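Local coordinates for protein DNA-(apurinic or apyrimidinic site) lyase (Xenopus laevis, PDB 6WCD) that incises the DNA backbone at abasic sites, weakly, and trims DNA 3' ends as a magnesium-dependent exonuclease in repair of oxidative and alkylation damage, at residues 1-6 and 27-32; 80-85 and 94-99; 182-187 and 208-213; 245-250 and 288-293. All blocks are in the same frame, centred on the assembly; numbering follows the deposited sequence.

Contact 1: 1-6 and 27-32; sequences MKIVSW and ADIICL. With BU1 (1,4-butanediol), chain D.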
loop_
_atom_site.group_PDB
_atom_site.type_symbol
_atom_site.label_atom_id
_atom_site.label_comp_id
_atom_site.label_asym_id
_atom_site.label_seq_id
_atom_site.Cartn_x
_atom_site.Cartn_y
_atom_site.Cartn_z
ATOM N N MET A 1 15.825 6.659 5.848
ATOM C CA MET A 1 14.378 6.194 6.062
ATOM C C MET A 1 14.117 5.046 5.123
ATOM O O MET A 1 14.532 5.081 3.973
ATOM C CB MET A 1 13.392 7.297 5.772
ATOM C CG MET A 1 12.034 7.085 6.324
ATOM S SD MET A 1 11.188 8.678 6.100
ATOM C CE MET A 1 9.523 8.105 6.295
ATOM N N LYS A 2 13.475 4.012 5.610
ATOM C CA LYS A 2 13.160 2.850 4.798
ATOM C C LYS A 2 11.697 2.491 4.894
ATOM O O LYS A 2 11.092 2.577 5.970
ATOM C CB LYS A 2 14.002 1.687 5.283
ATOM C CG LYS A 2 15.467 1.867 4.993
ATOM C CD LYS A 2 16.320 0.817 5.664
ATOM C CE LYS A 2 16.271 0.914 7.156
ATOM N NZ LYS A 2 17.406 0.120 7.747
ATOM N N ILE A 3 11.119 2.075 3.767
ATOM C CA ILE A 3 9.707 1.714 3.705
ATOM C C ILE A 3 9.537 0.426 2.918
ATOM O O ILE A 3 10.166 0.211 1.881
ATOM C CB ILE A 3 8.867 2.848 3.092
ATOM C CG1 ILE A 3 7.377 2.527 3.156
ATOM C CG2 ILE A 3 9.311 3.140 1.660
ATOM C CD1 ILE A 3 6.531 3.752 3.003
ATOM N N VAL A 4 8.716 -0.467 3.452
ATOM C CA VAL A 4 8.472 -1.773 2.878
ATOM C C VAL A 4 6.995 -1.886 2.556
ATOM O O VAL A 4 6.144 -1.389 3.310
ATOM C CB VAL A 4 8.892 -2.896 3.838
ATOM C CG1 VAL A 4 8.313 -4.250 3.452
ATOM C CG2 VAL A 4 10.386 -3.002 3.919
ATOM N N SER A 5 6.702 -2.560 1.471
ATOM C CA SER A 5 5.333 -2.960 1.103
ATOM C C SER A 5 5.318 -4.468 0.886
ATOM O O SER A 5 6.213 -5.013 0.241
ATOM C CB SER A 5 4.880 -2.261 -0.166
ATOM O OG SER A 5 3.563 -2.556 -0.513
ATOM N N TRP A 6 4.292 -5.143 1.398
ATOM C CA TRP A 6 4.215 -6.589 1.269
ATOM C C TRP A 6 2.788 -7.082 1.314
ATOM O O TRP A 6 2.079 -6.867 2.309
ATOM C CB TRP A 6 5.007 -7.268 2.383
ATOM C CG TRP A 6 5.209 -8.767 2.242
ATOM C CD1 TRP A 6 5.106 -9.540 1.089
ATOM C CD2 TRP A 6 5.572 -9.666 3.280
ATOM N NE1 TRP A 6 5.419 -10.819 1.376
ATOM C CE2 TRP A 6 5.667 -10.941 2.739
ATOM C CE3 TRP A 6 5.821 -9.504 4.651
ATOM C CZ2 TRP A 6 6.033 -12.068 3.472
ATOM C CZ3 TRP A 6 6.128 -10.614 5.393
ATOM C CH2 TRP A 6 6.262 -11.882 4.830
ATOM N N ALA A 27 12.652 -1.797 8.602
ATOM C CA ALA A 27 12.146 -0.591 7.983
ATOM C C ALA A 27 11.362 0.263 8.975
ATOM O O ALA A 27 10.841 -0.237 9.978
ATOM C CB ALA A 27 11.229 -0.901 6.794
ATOM N N ASP A 28 11.264 1.544 8.677
ATOM C CA ASP A 28 10.618 2.482 9.584
ATOM C C ASP A 28 9.117 2.545 9.392
ATOM O O ASP A 28 8.374 2.898 10.332
ATOM C CB ASP A 28 11.161 3.873 9.344
ATOM C CG ASP A 28 12.687 3.913 9.503
ATOM O OD1 ASP A 28 13.447 4.008 8.499
ATOM O OD2 ASP A 28 13.124 3.758 10.650
ATOM N N ILE A 29 8.649 2.248 8.203
ATOM C CA ILE A 29 7.236 2.137 7.851
ATOM C C ILE A 29 7.083 0.824 7.099
ATOM O O ILE A 29 7.789 0.608 6.093
ATOM C CB ILE A 29 6.779 3.313 6.996
ATOM C CG1 ILE A 29 6.978 4.658 7.719
ATOM C CG2 ILE A 29 5.288 3.148 6.597
ATOM C CD1 ILE A 29 6.691 5.889 6.883
ATOM N N ILE A 30 6.185 -0.030 7.568
ATOM C CA ILE A 30 5.927 -1.311 6.917
ATOM C C ILE A 30 4.452 -1.368 6.583
ATOM O O ILE A 30 3.597 -1.335 7.487
ATOM C CB ILE A 30 6.355 -2.511 7.786
ATOM C CG1 ILE A 30 7.849 -2.416 8.043
ATOM C CG2 ILE A 30 5.929 -3.836 7.125
ATOM C CD1 ILE A 30 8.308 -3.243 9.166
ATOM N N CYS A 31 4.154 -1.519 5.304
ATOM C CA CYS A 31 2.809 -1.528 4.778
ATOM C C CYS A 31 2.473 -2.941 4.319
ATOM O O CYS A 31 3.122 -3.479 3.402
ATOM C CB CYS A 31 2.674 -0.543 3.639
ATOM S SG CYS A 31 2.915 1.181 4.160
ATOM N N LEU A 32 1.485 -3.520 4.937
ATOM C CA LEU A 32 1.011 -4.869 4.621
ATOM C C LEU A 32 -0.316 -4.796 3.912
ATOM O O LEU A 32 -1.209 -4.016 4.291
ATOM C CB LEU A 32 0.851 -5.712 5.870
ATOM C CG LEU A 32 2.113 -5.841 6.733
ATOM C CD1 LEU A 32 1.864 -6.734 7.938
ATOM C CD2 LEU A 32 3.294 -6.327 5.966
HETATM C C1 BU1 D . 15.313 7.301 12.686
HETATM C C2 BU1 D . 14.462 6.614 11.610
HETATM C C3 BU1 D . 15.208 6.475 10.284
HETATM C C4 BU1 D . 14.968 7.718 9.441
HETATM O O5 BU1 D . 15.055 8.683 12.729
HETATM O O6 BU1 D . 15.883 7.882 8.378
#
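D28 turns CG anti to its carbonyl carbon (chi1 -57°), and its carboxylate meets the start of the 1-6 segment; M1 holds CG anti to the backbone N (chi1 -163°) and runs on extended, its methyl CE lying 3.6 Å from CD1 of I29. The segments carry parallel strands of a beta-alpha-beta unit, strand 2-7, helix 18-25 and strand 29-33, inside the mixed six-stranded sheet of this DNase I-like catalytic domain. Backbone bonds run from V4 N to I29 O, from C31 N to V4 O and from W6 N to C31 O. At the N-terminal end K2 O takes the N-H of D28 at 2.9 Å and, weakly, that of I29, while K2 N donates to OD1 of D28 at 2.9 Å, on the anti lone pair.

I3, S5, I29 and C31 point to one face, where I3 packs on CG2 of I29. V4, I30 and L32 take the other, and W6 starts toward it before its indole swings away; there CG2 of V4 rests 3.7 Å from CB of A27, and helix 18-25 covers W6 and I30. The indole NE1 of W6 bonds to the carbonyl of H300, a residue that by similarity contacts DNA. At the opposite end of the strand a butanediol accepts a hydrogen bond through O6 from M1 N, 2.8 Å away, and its C2 sits 3.3 Å from OD2 of D28.

Contact 2: 80-85 and 94-99; sequences AAEEGL and GSVGCY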
loop_
_atom_site.group_PDB
_atom_site.type_symbol
_atom_site.label_atom_id
_atom_site.label_comp_id
_atom_site.label_asym_id
_atom_site.label_seq_id
_atom_site.Cartn_x
_atom_site.Cartn_y
_atom_site.Cartn_z
ATOM N N ALA A 80 -1.160 12.302 11.059
ATOM C CA ALA A 80 -2.533 12.078 10.682
ATOM C C ALA A 80 -2.635 10.697 10.055
ATOM O O ALA A 80 -1.674 10.161 9.517
ATOM C CB ALA A 80 -3.034 13.135 9.702
ATOM N N ALA A 81 -3.834 10.132 10.094
ATOM C CA ALA A 81 -4.064 8.816 9.514
ATOM C C ALA A 81 -5.550 8.648 9.237
ATOM O O ALA A 81 -6.389 9.135 9.997
ATOM C CB ALA A 81 -3.588 7.677 10.434
ATOM N N GLU A 82 -5.867 7.971 8.153
ATOM C CA GLU A 82 -7.247 7.840 7.708
ATOM C C GLU A 82 -7.455 6.564 6.935
ATOM O O GLU A 82 -6.601 6.201 6.126
ATOM C CB GLU A 82 -7.600 9.063 6.845
ATOM C CG GLU A 82 -9.049 9.196 6.488
ATOM C CD GLU A 82 -9.383 10.499 5.715
ATOM O OE1 GLU A 82 -8.556 11.419 5.671
ATOM O OE2 GLU A 82 -10.493 10.578 5.170
ATOM N N GLU A 83 -8.613 5.905 7.109
ATOM C CA GLU A 83 -8.987 4.731 6.356
ATOM C C GLU A 83 -9.654 5.149 5.042
ATOM O O GLU A 83 -10.455 6.098 5.011
ATOM C CB GLU A 83 -10.029 3.925 7.148
ATOM C CG GLU A 83 -9.641 2.804 7.965
ATOM C CD GLU A 83 -10.928 2.038 8.331
ATOM O OE1 GLU A 83 -11.252 1.051 7.635
ATOM O OE2 GLU A 83 -11.644 2.489 9.254
ATOM N N GLY A 84 -9.408 4.391 3.987
ATOM C CA GLY A 84 -10.158 4.525 2.772
ATOM C C GLY A 84 -9.605 5.634 1.906
ATOM O O GLY A 84 -8.722 6.383 2.297
ATOM N N LEU A 85 -10.166 5.738 0.715
ATOM C CA LEU A 85 -9.797 6.767 -0.261
ATOM C C LEU A 85 -10.791 7.889 -0.406
ATOM O O LEU A 85 -10.425 8.932 -0.995
ATOM C CB LEU A 85 -9.611 6.136 -1.650
ATOM C CG LEU A 85 -8.501 5.108 -1.745
ATOM C CD1 LEU A 85 -8.561 4.378 -3.062
ATOM C CD2 LEU A 85 -7.151 5.714 -1.542
ATOM N N GLY A 94 -7.857 14.026 13.293
ATOM C CA GLY A 94 -6.609 13.387 12.915
ATOM C C GLY A 94 -6.610 12.786 11.535
ATOM O O GLY A 94 -5.776 11.911 11.260
ATOM N N SER A 95 -7.486 13.253 10.653
ATOM C CA SER A 95 -7.630 12.719 9.299
ATOM C C SER A 95 -6.762 13.490 8.291
ATOM O O SER A 95 -6.192 14.549 8.569
ATOM C CB SER A 95 -9.090 12.781 8.852
ATOM O OG SER A 95 -9.478 14.137 8.638
ATOM N N VAL A 96 -6.683 12.940 7.078
ATOM C CA VAL A 96 -5.798 13.469 6.041
ATOM C C VAL A 96 -6.502 14.454 5.122
ATOM O O VAL A 96 -5.923 15.446 4.680
ATOM C CB VAL A 96 -5.241 12.289 5.233
ATOM C CG1 VAL A 96 -4.537 12.783 3.999
ATOM C CG2 VAL A 96 -4.346 11.416 6.134
ATOM N N GLY A 97 -7.743 14.163 4.742
ATOM C CA GLY A 97 -8.431 15.109 3.873
ATOM C C GLY A 97 -7.890 15.146 2.443
ATOM O O GLY A 97 -7.256 14.219 1.951
ATOM N N CYS A 98 -8.151 16.274 1.777
ATOM C CA CYS A 98 -7.776 16.488 0.372
ATOM C C CYS A 98 -8.359 15.387 -0.522
ATOM O O CYS A 98 -7.650 14.573 -1.090
ATOM C CB CYS A 98 -6.253 16.500 0.175
ATOM S SG CYS A 98 -5.408 17.748 1.142
ATOM N N TYR A 99 -9.689 15.398 -0.634
ATOM C CA TYR A 99 -10.389 14.289 -1.297
ATOM C C TYR A 99 -10.404 14.359 -2.826
ATOM O O TYR A 99 -10.491 13.305 -3.483
ATOM C CB TYR A 99 -11.801 14.235 -0.740
ATOM C CG TYR A 99 -11.786 13.874 0.724
ATOM C CD1 TYR A 99 -11.356 12.634 1.138
ATOM C CD2 TYR A 99 -12.137 14.780 1.679
ATOM C CE1 TYR A 99 -11.311 12.312 2.489
ATOM C CE2 TYR A 99 -12.098 14.460 3.034
ATOM C CZ TYR A 99 -11.689 13.226 3.424
ATOM O OH TYR A 99 -11.637 12.915 4.777
HETATM O O HOH W 1 -11.625 10.893 -2.650
#
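The end-to-end directions of 80-85 and 94-99 differ by 31°, and a single direct backbone bond joins them, A81 N to G94 O at 2.9 Å, nearly straight. Beyond it, the work falls to the carboxylate of E82. With CG anti to the backbone N (chi1 -171°) and the chain extended beyond, this side chain reaches across to the loop. OE1 of E82 receives two backbone N-H groups, V96 N at 2.8 Å on the anti side, somewhat out of the carboxylate plane, and G97 N at 3.0 Å nearly in line with the C-O bond. OE2 of E82 accepts a hydrogen bond from Y99 OH at 2.6 Å, on the syn side and again somewhat out of plane. Three bonds thus fix the rotation of the carboxylate, which meets the tyrosine ring at its edge with the two planes 79° apart. CA of G97 lies over one face of that ring, toward the rim. A water donates to both L85 O and Y99 O, and CB of A80 touches CG2 of V96 at 4.2 Å. E82 to L85 belong to a proposed Claspin-like CKB motif. Strand 80-83 pairs antiparallel with strand 119-127, while R167 of helix 152-173 touches V96 and Y99 and bonds to the carbonyl of G97.

Contact 3: 182-187 and 208-213; sequences GDVNTS and RQWLNQ. With BU1 (1,4-butanediol), chain G.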
loop_
_atom_site.group_PDB
_atom_site.type_symbol
_atom_site.label_atom_id
_atom_site.label_comp_id
_atom_site.label_asym_id
_atom_site.label_seq_id
_atom_site.Cartn_x
_atom_site.Cartn_y
_atom_site.Cartn_z
ATOM N N GLY A 182 1.805 -0.813 -2.696
ATOM C CA GLY A 182 0.998 -1.971 -2.407
ATOM C C GLY A 182 0.774 -2.780 -3.637
ATOM O O GLY A 182 1.567 -2.757 -4.576
ATOM N N ASP A 183 -0.285 -3.584 -3.595
ATOM C CA ASP A 183 -0.608 -4.590 -4.585
ATOM C C ASP A 183 -1.578 -3.935 -5.537
ATOM O O ASP A 183 -2.771 -3.762 -5.229
ATOM C CB ASP A 183 -1.200 -5.836 -3.960
ATOM C CG ASP A 183 -1.572 -6.902 -4.964
ATOM O OD1 ASP A 183 -1.519 -6.662 -6.226
ATOM O OD2 ASP A 183 -1.938 -8.029 -4.512
ATOM N N VAL A 184 -1.030 -3.452 -6.640
ATOM C CA VAL A 184 -1.857 -2.808 -7.672
ATOM C C VAL A 184 -2.575 -3.814 -8.542
ATOM O O VAL A 184 -3.575 -3.477 -9.214
ATOM C CB VAL A 184 -0.920 -1.854 -8.444
ATOM C CG1 VAL A 184 -1.587 -1.257 -9.646
ATOM C CG2 VAL A 184 -0.426 -0.754 -7.533
ATOM N N ASN A 185 -2.140 -5.080 -8.573
ATOM C CA ASN A 185 -2.808 -6.147 -9.281
ATOM C C ASN A 185 -2.903 -5.902 -10.791
ATOM O O ASN A 185 -3.812 -6.365 -11.449
ATOM C CB ASN A 185 -4.210 -6.399 -8.687
ATOM C CG ASN A 185 -4.677 -7.784 -8.912
ATOM O OD1 ASN A 185 -3.870 -8.706 -9.031
ATOM N ND2 ASN A 185 -5.994 -7.959 -9.014
ATOM N N THR A 186 -1.915 -5.183 -11.346
ATOM C CA THR A 186 -1.689 -5.058 -12.787
ATOM C C THR A 186 -0.180 -4.963 -12.980
ATOM O O THR A 186 0.486 -4.227 -12.233
ATOM C CB THR A 186 -2.310 -3.794 -13.355
ATOM O OG1 THR A 186 -3.746 -3.865 -13.286
ATOM C CG2 THR A 186 -1.964 -3.635 -14.824
ATOM N N SER A 187 0.373 -5.704 -13.959
ATOM C CA SER A 187 1.763 -5.528 -14.310
ATOM C C SER A 187 1.836 -4.499 -15.426
ATOM O O SER A 187 0.961 -4.410 -16.262
ATOM C CB SER A 187 2.399 -6.842 -14.740
ATOM O OG SER A 187 1.719 -7.315 -15.884
ATOM N N ARG A 208 -4.027 -1.555 -17.483
ATOM C CA ARG A 208 -2.723 -1.122 -17.951
ATOM C C ARG A 208 -2.814 0.228 -18.617
ATOM O O ARG A 208 -1.911 1.065 -18.449
ATOM C CB ARG A 208 -2.159 -2.185 -18.893
ATOM C CG ARG A 208 -0.782 -1.953 -19.308
ATOM C CD ARG A 208 -0.276 -3.198 -20.021
ATOM N NE ARG A 208 -0.133 -4.292 -19.062
ATOM C CZ ARG A 208 -0.639 -5.510 -19.165
ATOM N NH1 ARG A 208 -1.381 -5.890 -20.210
ATOM N NH2 ARG A 208 -0.396 -6.368 -18.204
ATOM N N GLN A 209 -3.913 0.510 -19.302
ATOM C CA GLN A 209 -4.119 1.862 -19.810
ATOM C C GLN A 209 -4.139 2.847 -18.653
ATOM O O GLN A 209 -3.613 3.971 -18.758
ATOM C CB GLN A 209 -5.420 1.956 -20.616
ATOM C CG GLN A 209 -5.370 1.194 -21.924
ATOM C CD GLN A 209 -6.721 1.196 -22.640
ATOM O OE1 GLN A 209 -7.742 1.568 -22.059
ATOM N NE2 GLN A 209 -6.726 0.781 -23.899
ATOM N N TRP A 210 -4.812 2.478 -17.563
ATOM C CA TRP A 210 -4.853 3.362 -16.397
ATOM C C TRP A 210 -3.457 3.630 -15.874
ATOM O O TRP A 210 -3.071 4.790 -15.642
ATOM C CB TRP A 210 -5.751 2.752 -15.300
ATOM C CG TRP A 210 -5.650 3.583 -14.066
ATOM C CD1 TRP A 210 -6.232 4.789 -13.876
ATOM C CD2 TRP A 210 -4.850 3.320 -12.953
ATOM N NE1 TRP A 210 -5.867 5.290 -12.657
ATOM C CE2 TRP A 210 -4.984 4.424 -12.067
ATOM C CE3 TRP A 210 -4.026 2.263 -12.563
ATOM C CZ2 TRP A 210 -4.340 4.463 -10.841
ATOM C CZ3 TRP A 210 -3.394 2.315 -11.354
ATOM C CH2 TRP A 210 -3.546 3.421 -10.504
ATOM N N LEU A 211 -2.667 2.575 -15.695
ATOM C CA LEU A 211 -1.315 2.733 -15.182
ATOM C C LEU A 211 -0.466 3.578 -16.115
ATOM O O LEU A 211 0.335 4.416 -15.648
ATOM C CB LEU A 211 -0.657 1.366 -15.029
ATOM C CG LEU A 211 -0.342 0.781 -13.675
ATOM C CD1 LEU A 211 0.650 -0.341 -13.858
ATOM C CD2 LEU A 211 0.153 1.805 -12.672
ATOM N N ASN A 212 -0.575 3.350 -17.442
ATOM C CA ASN A 212 0.215 4.085 -18.401
ATOM C C ASN A 212 0.018 5.583 -18.253
ATOM O O ASN A 212 0.967 6.350 -18.448
ATOM C CB ASN A 212 -0.129 3.678 -19.831
ATOM C CG ASN A 212 0.373 2.287 -20.228
ATOM O OD1 ASN A 212 1.338 1.783 -19.691
ATOM N ND2 ASN A 212 -0.280 1.689 -21.243
ATOM N N GLN A 213 -1.218 6.042 -18.009
ATOM C CA GLN A 213 -1.429 7.478 -17.870
ATOM C C GLN A 213 -1.191 7.973 -16.458
ATOM O O GLN A 213 -0.933 9.177 -16.278
ATOM C CB GLN A 213 -2.832 7.884 -18.356
ATOM C CG GLN A 213 -3.969 7.206 -17.660
ATOM C CD GLN A 213 -4.351 7.887 -16.359
ATOM O OE1 GLN A 213 -4.451 9.120 -16.273
ATOM N NE2 GLN A 213 -4.592 7.091 -15.361
HETATM C C1 BU1 G . -5.081 -6.539 -14.726
HETATM C C2 BU1 G . -5.648 -5.204 -15.234
HETATM C C3 BU1 G . -7.123 -5.007 -14.860
HETATM C C4 BU1 G . -7.996 -4.782 -16.101
HETATM O O5 BU1 G . -4.049 -6.973 -15.584
HETATM O O6 BU1 G . -9.222 -5.446 -15.911
#
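The loop that follows strand 177-181 carries the catalytic D183 and N185, which by similarity stabilises the transition state, and its next residues, T186 and S187, rest against helix 206-214. The main link is R208, where the bend at chi3 (-69°) places NE; the guanidinium meets S187 side-on. R208 NE and NH2 both donate to the carbonyl oxygen S187 O, at 3.0 and 3.1 Å, reaching it from the same face of the carbonyl plane. The oxygen lies close to the guanidinium plane, so the pair of bonds fixes the rotation of that group. A further, weak bond joins R208 NH2 to S187 OG at 3.3 Å, and NH1 is held by the carbonyl of F202.

Apolar packing fills in the rest: CG2 of T186 lies 4.3 Å from CD1 of L211, and CG1 of V184 meets the edge of the W210 ring at CZ3, 4.4 Å away. The hydroxyl of T186 pairs with that of Y161, and a butanediol lies beside it. Y161, from helix 152-173, also stacks its ring on W210, while Y274 of strand 269-278 touches L211 and bonds through OH to T186 O; helix 206-214 and the catalytic loop therefore share partners on both of these elements.

Contact 4: 245-250 and 288-293; sequences YFHPTQ and DSVIMP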
loop_
_atom_site.group_PDB
_atom_site.type_symbol
_atom_site.label_atom_id
_atom_site.label_comp_id
_atom_site.label_asym_id
_atom_site.label_seq_id
_atom_site.Cartn_x
_atom_site.Cartn_y
_atom_site.Cartn_z
ATOM N N TYR A 245 12.770 3.349 -11.857
ATOM C CA TYR A 245 13.649 4.496 -11.878
ATOM C C TYR A 245 15.086 4.043 -11.649
ATOM O O TYR A 245 16.015 4.560 -12.256
ATOM C CB TYR A 245 13.198 5.488 -10.794
ATOM C CG TYR A 245 13.946 6.806 -10.791
ATOM C CD1 TYR A 245 15.017 7.016 -9.936
ATOM C CD2 TYR A 245 13.550 7.851 -11.609
ATOM C CE1 TYR A 245 15.701 8.225 -9.917
ATOM C CE2 TYR A 245 14.222 9.047 -11.581
ATOM C CZ TYR A 245 15.294 9.227 -10.760
ATOM O OH TYR A 245 15.965 10.429 -10.748
ATOM N N PHE A 246 15.268 3.048 -10.761
ATOM C CA PHE A 246 16.623 2.608 -10.429
ATOM C C PHE A 246 17.057 1.361 -11.185
ATOM O O PHE A 246 18.256 1.141 -11.326
ATOM C CB PHE A 246 16.710 2.384 -8.911
ATOM C CG PHE A 246 16.597 3.654 -8.108
ATOM C CD1 PHE A 246 17.666 4.521 -8.032
ATOM C CD2 PHE A 246 15.427 3.982 -7.481
ATOM C CE1 PHE A 246 17.569 5.688 -7.300
ATOM C CE2 PHE A 246 15.341 5.138 -6.776
ATOM C CZ PHE A 246 16.396 5.980 -6.692
ATOM N N HIS A 247 16.107 0.549 -11.663
ATOM C CA HIS A 247 16.408 -0.732 -12.312
ATOM C C HIS A 247 15.590 -0.874 -13.591
ATOM O O HIS A 247 14.726 -1.756 -13.705
ATOM C CB HIS A 247 16.115 -1.862 -11.332
ATOM C CG HIS A 247 16.860 -1.681 -10.063
ATOM N ND1 HIS A 247 18.229 -1.833 -10.000
ATOM C CD2 HIS A 247 16.455 -1.250 -8.847
ATOM C CE1 HIS A 247 18.638 -1.528 -8.773
ATOM N NE2 HIS A 247 17.585 -1.179 -8.053
ATOM N N PRO A 248 15.802 0.006 -14.546
ATOM C CA PRO A 248 14.862 0.085 -15.688
ATOM C C PRO A 248 14.871 -1.134 -16.584
ATOM O O PRO A 248 13.874 -1.340 -17.303
ATOM C CB PRO A 248 15.345 1.322 -16.469
ATOM C CG PRO A 248 16.729 1.556 -16.006
ATOM C CD PRO A 248 16.763 1.126 -14.556
ATOM N N THR A 249 15.949 -1.915 -16.615
ATOM C CA THR A 249 16.053 -3.051 -17.536
ATOM C C THR A 249 16.153 -4.401 -16.828
ATOM O O THR A 249 16.320 -5.434 -17.500
ATOM C CB THR A 249 17.262 -2.900 -18.470
ATOM O OG1 THR A 249 18.469 -2.974 -17.714
ATOM C CG2 THR A 249 17.219 -1.593 -19.232
ATOM N N GLN A 250 16.035 -4.447 -15.507
ATOM C CA GLN A 250 16.233 -5.715 -14.799
ATOM C C GLN A 250 15.135 -6.719 -15.174
ATOM O O GLN A 250 13.945 -6.412 -15.049
ATOM C CB GLN A 250 16.226 -5.466 -13.295
ATOM C CG GLN A 250 16.494 -6.687 -12.434
ATOM C CD GLN A 250 16.629 -6.360 -10.951
ATOM O OE1 GLN A 250 17.154 -5.299 -10.560
ATOM N NE2 GLN A 250 16.135 -7.262 -10.108
ATOM N N ASP A 288 17.211 4.093 -3.483
ATOM C CA ASP A 288 17.040 2.834 -4.197
ATOM C C ASP A 288 15.633 2.330 -3.953
ATOM O O ASP A 288 14.929 2.783 -3.052
ATOM C CB ASP A 288 18.079 1.818 -3.750
ATOM C CG ASP A 288 18.337 0.688 -4.771
ATOM O OD1 ASP A 288 17.723 0.620 -5.871
ATOM O OD2 ASP A 288 19.245 -0.144 -4.457
ATOM N N SER A 289 15.213 1.379 -4.784
ATOM C CA SER A 289 13.945 0.678 -4.655
ATOM C C SER A 289 14.193 -0.706 -5.202
ATOM O O SER A 289 14.698 -0.815 -6.323
ATOM C CB SER A 289 12.863 1.404 -5.434
ATOM O OG SER A 289 11.627 0.765 -5.305
ATOM N N VAL A 290 13.888 -1.741 -4.425
ATOM C CA VAL A 290 14.298 -3.097 -4.702
ATOM C C VAL A 290 13.141 -4.065 -4.445
ATOM O O VAL A 290 12.108 -3.730 -3.831
ATOM C CB VAL A 290 15.513 -3.529 -3.852
ATOM C CG1 VAL A 290 16.698 -2.536 -4.026
ATOM C CG2 VAL A 290 15.143 -3.631 -2.419
ATOM N N ILE A 291 13.360 -5.293 -4.887
ATOM C CA ILE A 291 12.528 -6.462 -4.599
ATOM C C ILE A 291 13.267 -7.259 -3.529
ATOM O O ILE A 291 14.496 -7.324 -3.524
ATOM C CB ILE A 291 12.306 -7.346 -5.850
ATOM C CG1 ILE A 291 12.103 -6.513 -7.110
ATOM C CG2 ILE A 291 11.138 -8.313 -5.622
ATOM C CD1 ILE A 291 10.860 -5.673 -7.071
ATOM N N MET A 292 12.534 -7.914 -2.632
ATOM C CA MET A 292 13.103 -8.772 -1.577
ATOM C C MET A 292 12.674 -10.235 -1.760
ATOM O O MET A 292 11.892 -10.779 -0.975
ATOM C CB MET A 292 12.643 -8.252 -0.207
ATOM C CG MET A 292 12.941 -6.788 0.120
ATOM S SD MET A 292 12.362 -6.313 1.779
ATOM C CE MET A 292 13.682 -7.049 2.754
ATOM N N PRO A 293 13.169 -10.913 -2.803
ATOM C CA PRO A 293 12.660 -12.255 -3.101
ATOM C C PRO A 293 13.081 -13.294 -2.070
ATOM O O PRO A 293 12.531 -14.420 -2.105
ATOM C CB PRO A 293 13.272 -12.555 -4.477
ATOM C CG PRO A 293 14.414 -11.748 -4.569
ATOM C CD PRO A 293 14.131 -10.459 -3.800
#
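The polar link between F246-H247 and strand 286-291 is one hydrogen bond: OD1 of D288 accepts, on its syn lone pair, from H247 NE2 at 2.8 Å, with an N-H...O angle of 144°. The acceptor lies 23° out of the imidazole plane, and the two side chains cross at about a right angle. OD1 also takes a weak bond from the N-H of S289, the next residue. At the ring edge, CD2 of H247 comes within 3.1 Å of S289 O, near the imidazole plane.

The aromatic contact is a CH-pi interaction. CA of D288 stands 3.8 Å from the centroid of the F246 ring, almost straight above it, 10° off the normal. CD1 of Y245 sits over the centre of the opposite face. CD2 of F246 also lies 4.2 Å from CB of S289, whose hydroxyl is bonded to that of S242.

H247 is the first residue past the end of helix 242-246 and opens a type I turn to Q250. This is surface packing of a helix end against an outermost strand of the six-stranded sheet, joined by a histidine-carboxylate bond.

How the contacts relate
The contacts follow one another along the chain, each closing before the next opens, and all lie in the endonuclease/exonuclease/phosphatase domain. Contacts 1 and 4 reach the same six-stranded sheet, contact 1 at inner strands and contact 4 at the outermost strand 286-291, their centres about 16 Å apart. Contact 2 uses strand 80-83 of the other sheet, and contact 3 lies just past strand 177-181 of it; their centres are about 23 Å apart. Contacts 1 and 3 touch where S5 OG lies 3.2 Å from G182 CA, which brings contact 1 up against the catalytic loop. Contacts 2 and 4 are the most distant pair, centres about 30 Å apart on opposite sides of the chain's centre.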